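Cytochrome c, putative (Shewanella oneidensis, PDB 1SP3) carries eight hemes c and probably works as a respiratory oxidoreductase that reduces tetrathionate. Local coordinates at residues L421-Q424 and G430-M433; S215-H218 and L223-H226. All blocks are in the same frame, centred on the assembly; numbering follows the deposited sequence.

Interaction 1: L421-Q424 and G430-M433; sequences LDWQ and GDPM. With HEC (heme c), chain J.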
loop_
_atom_site.group_PDB
_atom_site.type_symbol
_atom_site.label_atom_id
_atom_site.label_comp_id
_atom_site.label_asym_id
_atom_site.label_seq_id
_atom_site.Cartn_x
_atom_site.Cartn_y
_atom_site.Cartn_z
ATOM N N LEU A 421 -5.898 21.407 -10.392
ATOM C CA LEU A 421 -4.612 21.682 -9.702
ATOM C C LEU A 421 -4.823 22.894 -8.791
ATOM O O LEU A 421 -5.543 23.833 -9.141
ATOM C CB LEU A 421 -3.510 22.004 -10.673
ATOM C CG LEU A 421 -3.079 20.846 -11.595
ATOM C CD1 LEU A 421 -1.752 21.184 -12.194
ATOM C CD2 LEU A 421 -2.955 19.454 -10.918
ATOM N N ASP A 422 -4.263 22.863 -7.603
ATOM C CA ASP A 422 -4.475 24.020 -6.768
ATOM C C ASP A 422 -3.268 24.850 -7.015
ATOM O O ASP A 422 -2.239 24.613 -6.386
ATOM C CB ASP A 422 -4.626 23.616 -5.314
ATOM C CG ASP A 422 -5.911 22.800 -5.088
ATOM O OD1 ASP A 422 -7.056 23.229 -5.581
ATOM O OD2 ASP A 422 -5.846 21.714 -4.408
ATOM N N TRP A 423 -3.382 25.786 -7.975
ATOM C CA TRP A 423 -2.199 26.569 -8.399
ATOM C C TRP A 423 -1.329 27.137 -7.226
ATOM O O TRP A 423 -0.114 26.919 -7.186
ATOM C CB TRP A 423 -2.629 27.667 -9.346
ATOM C CG TRP A 423 -3.239 27.087 -10.633
ATOM C CD1 TRP A 423 -4.525 27.227 -11.080
ATOM C CD2 TRP A 423 -2.590 26.215 -11.574
ATOM N NE1 TRP A 423 -4.696 26.584 -12.292
ATOM C CE2 TRP A 423 -3.525 25.941 -12.614
ATOM C CE3 TRP A 423 -1.275 25.673 -11.678
ATOM C CZ2 TRP A 423 -3.188 25.161 -13.751
ATOM C CZ3 TRP A 423 -0.963 24.885 -12.791
ATOM C CH2 TRP A 423 -1.915 24.655 -13.810
ATOM N N GLN A 424 -1.950 27.850 -6.256
ATOM C CA GLN A 424 -1.130 28.498 -5.201
ATOM C C GLN A 424 -0.586 27.449 -4.232
ATOM O O GLN A 424 0.503 27.603 -3.739
ATOM C CB GLN A 424 -1.867 29.632 -4.453
ATOM C CG GLN A 424 -3.103 30.111 -5.126
ATOM C CD GLN A 424 -2.902 31.078 -6.248
ATOM O OE1 GLN A 424 -3.567 30.949 -7.294
ATOM N NE2 GLN A 424 -2.046 32.058 -6.055
ATOM N N GLY A 430 -1.212 32.049 -9.666
ATOM C CA GLY A 430 -2.304 31.814 -10.574
ATOM C C GLY A 430 -2.016 30.846 -11.718
ATOM O O GLY A 430 -0.867 30.362 -11.902
ATOM N N ASP A 431 -3.072 30.527 -12.445
ATOM C CA ASP A 431 -3.066 29.682 -13.599
ATOM C C ASP A 431 -1.961 30.160 -14.564
ATOM O O ASP A 431 -2.024 31.320 -14.996
ATOM C CB ASP A 431 -4.398 29.845 -14.305
ATOM C CG ASP A 431 -4.526 28.918 -15.529
ATOM O OD1 ASP A 431 -3.500 28.427 -16.040
ATOM O OD2 ASP A 431 -5.623 28.625 -15.983
ATOM N N PRO A 432 -0.931 29.325 -14.825
ATOM C CA PRO A 432 0.209 29.697 -15.682
ATOM C C PRO A 432 -0.169 30.124 -17.092
ATOM O O PRO A 432 0.655 30.796 -17.711
ATOM C CB PRO A 432 1.033 28.409 -15.794
ATOM C CG PRO A 432 0.529 27.461 -14.825
ATOM C CD PRO A 432 -0.737 27.987 -14.231
ATOM N N MET A 433 -1.340 29.726 -17.577
ATOM C CA MET A 433 -1.827 30.162 -18.869
ATOM C C MET A 433 -2.395 31.594 -18.857
ATOM O O MET A 433 -2.322 32.283 -19.871
ATOM C CB MET A 433 -2.905 29.201 -19.311
ATOM C CG MET A 433 -3.292 29.353 -20.745
ATOM S SD MET A 433 -4.887 28.515 -21.035
ATOM C CE MET A 433 -4.337 27.098 -21.409
HETATM FE FE HEC J . -0.858 23.435 -19.166
HETATM C CHA HEC J . 1.654 25.560 -18.240
HETATM C CHB HEC J . -1.357 25.282 -21.950
HETATM C CHC HEC J . -2.921 21.023 -20.500
HETATM C CHD HEC J . -1.017 21.964 -16.181
HETATM N NA HEC J . 0.038 25.102 -19.961
HETATM C C1A HEC J . 1.002 25.873 -19.389
HETATM C C2A HEC J . 1.181 27.089 -20.200
HETATM C C3A HEC J . 0.343 27.009 -21.239
HETATM C C4A HEC J . -0.380 25.750 -21.095
HETATM C CMA HEC J . 0.102 28.049 -22.378
HETATM C CAA HEC J . 2.180 28.212 -19.834
HETATM C CBA HEC J . 3.580 27.715 -20.201
HETATM C CGA HEC J . 3.775 27.590 -21.717
HETATM O O1A HEC J . 3.905 28.660 -22.440
HETATM O O2A HEC J . 3.851 26.392 -22.181
HETATM N NB HEC J . -1.945 23.174 -20.917
HETATM C C1B HEC J . -1.949 24.068 -21.941
HETATM C C2B HEC J . -2.703 23.517 -23.006
HETATM C C3B HEC J . -3.113 22.305 -22.609
HETATM C C4B HEC J . -2.650 22.101 -21.291
HETATM C CMB HEC J . -2.991 24.235 -24.396
HETATM C CAB HEC J . -3.897 21.288 -23.470
HETATM C CBB HEC J . -3.278 20.673 -24.529
HETATM N NC HEC J . -1.842 21.836 -18.510
HETATM C C1C HEC J . -2.687 20.975 -19.160
HETATM C C2C HEC J . -3.205 20.007 -18.238
HETATM C C3C HEC J . -2.698 20.306 -17.046
HETATM C C4C HEC J . -1.821 21.454 -17.185
HETATM C CMC HEC J . -4.205 18.882 -18.614
HETATM C CAC HEC J . -2.845 19.630 -15.627
HETATM C CBC HEC J . -2.585 18.364 -15.175
HETATM N ND HEC J . 0.142 23.776 -17.410
HETATM C C1D HEC J . 0.010 22.902 -16.353
HETATM C C2D HEC J . 1.091 23.192 -15.471
HETATM C C3D HEC J . 1.886 24.276 -16.119
HETATM C C4D HEC J . 1.236 24.584 -17.330
HETATM C CMD HEC J . 1.424 22.509 -14.135
HETATM C CAD HEC J . 3.155 24.946 -15.595
HETATM C CBD HEC J . 4.359 24.292 -16.329
HETATM C CGD HEC J . 5.588 24.968 -15.807
HETATM O O1D HEC J . 5.766 25.191 -14.592
HETATM O O2D HEC J . 6.415 25.343 -16.614
#
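The indole of W423 has backbone and ring carbons of 430-433 laid over one face: D431 CA stands 3.7 Å from the centroid of its five-membered ring, and P432 CD stands 3.3 Å from the centroid of the six-membered ring. Both are CH-pi contacts, each almost on the ring normal. On the opposite face lies L421 CB of W423's own segment, 4.2 Å above the indole plane, while the heme edge meets the indole edge in plane, with W423 CH2 3.6 Å from heme C1D. With CG beside the backbone N (chi1 -63°), the W423 ring reaches over D431 and P432 to the porphyrin. The D431 side chain runs alongside the indole, its carboxylate plane 16° from the ring.

All this belongs to the loop that follows helix 411-414, where C414 and the H415 that follows the helix end the CxxCH heme-binding motif; H415 is an axial ligand of this heme. D431 is its second-shell partner: OD1 accepts from H415 ND1, which should hold the imidazole against rotation, and OD2 from N416 N, which steadies the carboxylate. OD1 also closes an Asx turn, taking M433 N at 3.0 Å from 45° above the carboxylate plane. From the same turn, M433, bent at its thioether, brings CE to 3.5 Å from heme CHB, and P432 CG sits 3.7 Å from heme C3D.

Were W423 an alanine, a gap would probably open between L421 and P432, and the heme's CMD corner would lose its aromatic neighbour. At the outer end of the contact, Q424 OE1 merely approaches G430 N, at 3.5 Å. The W423 ring also meets Y428 edge-to-face and lies near the H415 ring.

Interaction 2: S215-H218 and L223-H226; sequences SAPH and LNTH. With HEC (heme c), chain I.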
loop_
_atom_site.group_PDB
_atom_site.type_symbol
_atom_site.label_atom_id
_atom_site.label_comp_id
_atom_site.label_asym_id
_atom_site.label_seq_id
_atom_site.Cartn_x
_atom_site.Cartn_y
_atom_site.Cartn_z
ATOM N N SER A 215 9.275 9.688 -24.373
ATOM C CA SER A 215 9.003 10.724 -23.400
ATOM C C SER A 215 8.215 11.938 -23.982
ATOM O O SER A 215 7.682 12.769 -23.244
ATOM C CB SER A 215 10.276 11.177 -22.726
ATOM O OG SER A 215 11.047 11.969 -23.638
ATOM N N ALA A 216 8.102 11.983 -25.312
ATOM C CA ALA A 216 7.324 12.972 -26.017
ATOM C C ALA A 216 6.288 12.251 -26.946
ATOM O O ALA A 216 6.347 12.368 -28.164
ATOM C CB ALA A 216 8.277 13.969 -26.755
ATOM N N PRO A 217 5.310 11.554 -26.329
ATOM C CA PRO A 217 4.445 10.604 -27.009
ATOM C C PRO A 217 3.292 11.266 -27.791
ATOM O O PRO A 217 2.607 10.494 -28.466
ATOM C CB PRO A 217 3.806 9.827 -25.853
ATOM C CG PRO A 217 3.703 10.857 -24.763
ATOM C CD PRO A 217 4.951 11.687 -24.909
ATOM N N HIS A 218 3.094 12.600 -27.677
ATOM C CA HIS A 218 1.952 13.351 -28.272
ATOM C C HIS A 218 2.299 14.016 -29.637
ATOM O O HIS A 218 3.407 14.508 -29.834
ATOM C CB HIS A 218 1.479 14.390 -27.257
ATOM C CG HIS A 218 1.395 13.856 -25.837
ATOM N ND1 HIS A 218 2.279 14.222 -24.842
ATOM C CD2 HIS A 218 0.534 12.982 -25.261
ATOM C CE1 HIS A 218 1.963 13.608 -23.721
ATOM N NE2 HIS A 218 0.915 12.839 -23.945
ATOM N N LEU A 223 1.538 19.380 -25.416
ATOM C CA LEU A 223 1.409 18.359 -24.387
ATOM C C LEU A 223 2.745 17.777 -24.026
ATOM O O LEU A 223 3.009 17.575 -22.820
ATOM C CB LEU A 223 0.470 17.236 -24.727
ATOM C CG LEU A 223 -0.985 17.620 -24.790
ATOM C CD1 LEU A 223 -1.659 16.452 -25.501
ATOM C CD2 LEU A 223 -1.664 17.834 -23.382
ATOM N N ASN A 224 3.582 17.501 -25.039
ATOM C CA ASN A 224 4.971 17.164 -24.780
ATOM C C ASN A 224 5.693 18.217 -23.971
ATOM O O ASN A 224 6.464 17.855 -23.074
ATOM C CB ASN A 224 5.758 16.906 -26.102
ATOM C CG ASN A 224 5.089 15.864 -26.950
ATOM O OD1 ASN A 224 4.400 15.018 -26.396
ATOM N ND2 ASN A 224 5.271 15.906 -28.317
ATOM N N THR A 225 5.496 19.516 -24.224
ATOM C CA THR A 225 6.264 20.355 -23.329
ATOM C C THR A 225 5.895 20.182 -21.770
ATOM O O THR A 225 6.743 20.396 -20.900
ATOM C CB THR A 225 6.530 21.832 -23.795
ATOM O OG1 THR A 225 6.254 22.794 -22.727
ATOM C CG2 THR A 225 5.845 22.300 -25.004
ATOM N N HIS A 226 4.659 19.781 -21.459
ATOM C CA HIS A 226 4.215 19.602 -20.093
ATOM C C HIS A 226 4.916 18.484 -19.378
ATOM O O HIS A 226 4.974 18.472 -18.128
ATOM C CB HIS A 226 2.713 19.326 -20.053
ATOM C CG HIS A 226 1.871 20.581 -20.217
ATOM N ND1 HIS A 226 1.768 21.270 -21.412
ATOM C CD2 HIS A 226 1.075 21.246 -19.338
ATOM C CE1 HIS A 226 0.918 22.282 -21.276
ATOM N NE2 HIS A 226 0.482 22.288 -20.022
HETATM FE FE HEC I . -0.328 11.735 -22.683
HETATM C CHA HEC I . -2.325 10.926 -25.112
HETATM C CHB HEC I . 1.396 8.811 -22.959
HETATM C CHC HEC I . 2.193 12.900 -20.483
HETATM C CHD HEC I . -2.173 14.447 -21.861
HETATM N NA HEC I . -0.384 10.104 -23.898
HETATM C C1A HEC I . -1.292 10.044 -24.909
HETATM C C2A HEC I . -1.062 8.778 -25.564
HETATM C C3A HEC I . -0.017 8.167 -25.009
HETATM C C4A HEC I . 0.401 8.986 -23.887
HETATM C CMA HEC I . 0.583 6.807 -25.478
HETATM C CAA HEC I . -1.846 8.311 -26.817
HETATM C CBA HEC I . -1.184 9.036 -27.995
HETATM C CGA HEC I . -1.973 8.780 -29.265
HETATM O O1A HEC I . -1.895 7.683 -29.802
HETATM O O2A HEC I . -2.740 9.661 -29.699
HETATM N NB HEC I . 1.429 11.035 -21.896
HETATM C C1B HEC I . 1.879 9.745 -22.091
HETATM C C2B HEC I . 3.079 9.582 -21.370
HETATM C C3B HEC I . 3.336 10.706 -20.747
HETATM C C4B HEC I . 2.312 11.641 -21.051
HETATM C CMB HEC I . 3.943 8.307 -21.447
HETATM C CAB HEC I . 4.585 11.025 -19.897
HETATM C CBB HEC I . 5.713 10.893 -20.640
HETATM N NC HEC I . -0.031 13.367 -21.395
HETATM C C1C HEC I . 1.025 13.586 -20.540
HETATM C C2C HEC I . 0.730 14.737 -19.779
HETATM C C3C HEC I . -0.514 15.172 -20.151
HETATM C C4C HEC I . -0.994 14.299 -21.195
HETATM C CMC HEC I . 1.685 15.263 -18.688
HETATM C CAC HEC I . -1.334 16.381 -19.575
HETATM C CBC HEC I . -0.830 17.637 -19.297
HETATM N ND HEC I . -1.981 12.577 -23.310
HETATM C C1D HEC I . -2.628 13.696 -22.873
HETATM C C2D HEC I . -3.796 13.961 -23.687
HETATM C C3D HEC I . -3.866 12.811 -24.593
HETATM C C4D HEC I . -2.687 12.040 -24.364
HETATM C CMD HEC I . -4.837 15.135 -23.483
HETATM C CAD HEC I . -4.946 12.537 -25.731
HETATM C CBD HEC I . -4.454 13.370 -26.934
HETATM C CGD HEC I . -3.707 12.382 -27.813
HETATM O O1D HEC I . -4.332 11.291 -28.167
HETATM O O2D HEC I . -2.489 12.666 -28.167
#
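N224, on helix 221-226, meets H218 at the ND1 edge of its ring while H218 binds the heme iron. This is a bis-histidine heme c site: H218 NE2 lies 2.1 Å from the iron, and H236 supplies the second axial nitrogen. The tight part of the contact is the pairing of N224 with H218. N224 OD1 accepts twice, from H218 N at 3.0 Å, in the carbonyl plane and on a lone pair, and from H218 ND1 at 2.7 Å, in a bent bond (131° at the hydrogen) whose donor is tilted from that plane. The other branch of the amide completes the grip, N224 ND2 giving a straighter bond of 2.8 Å to H218 O. N224 CG lies anti to its carbonyl carbon (chi1 -54°), which turns the amide back to the H218 backbone.

The ND1 bond and the iron at NE2 together fix the rotation of the imidazole, the other two bonds holding the H218 backbone, and carbon clamps the ring from both faces. L223 CB lies 3.9 Å from the H218 ring centroid, and on the opposite face P217 CG sits 3.4 Å above the ring plane, over its centre. L223 and P217 also touch the porphyrin.

Away from the heme the contact loosens. A216 is exposed and adds a methyl, its CB 3.7 Å from N224 CG. H226, further along the helix, turns its ring to the iron of a second heme, yet its CB still comes within 4.0 Å of CBC on the heme that H218 binds.

In the fold
Along the chain the two contacts come in series: 215-218 with 223-226 closes about two hundred residues before 421-424 with 430-433 opens. Interaction 2 joins a loop to helix 221-226, whereas interaction 1 lies within the loop that follows helix 411-414. Their centres are 20 Å apart and their nearest atoms about 7 Å, without touching, and both lie far out on the same side of the chain's centre. What connects them is one heme. H226 of interaction 2 and H415, held by D431 of interaction 1, bind the same iron, so distant parts of the sequence build one site next to the heme ligated by H218, an arrangement consistent with electrons passing between neighbouring hemes.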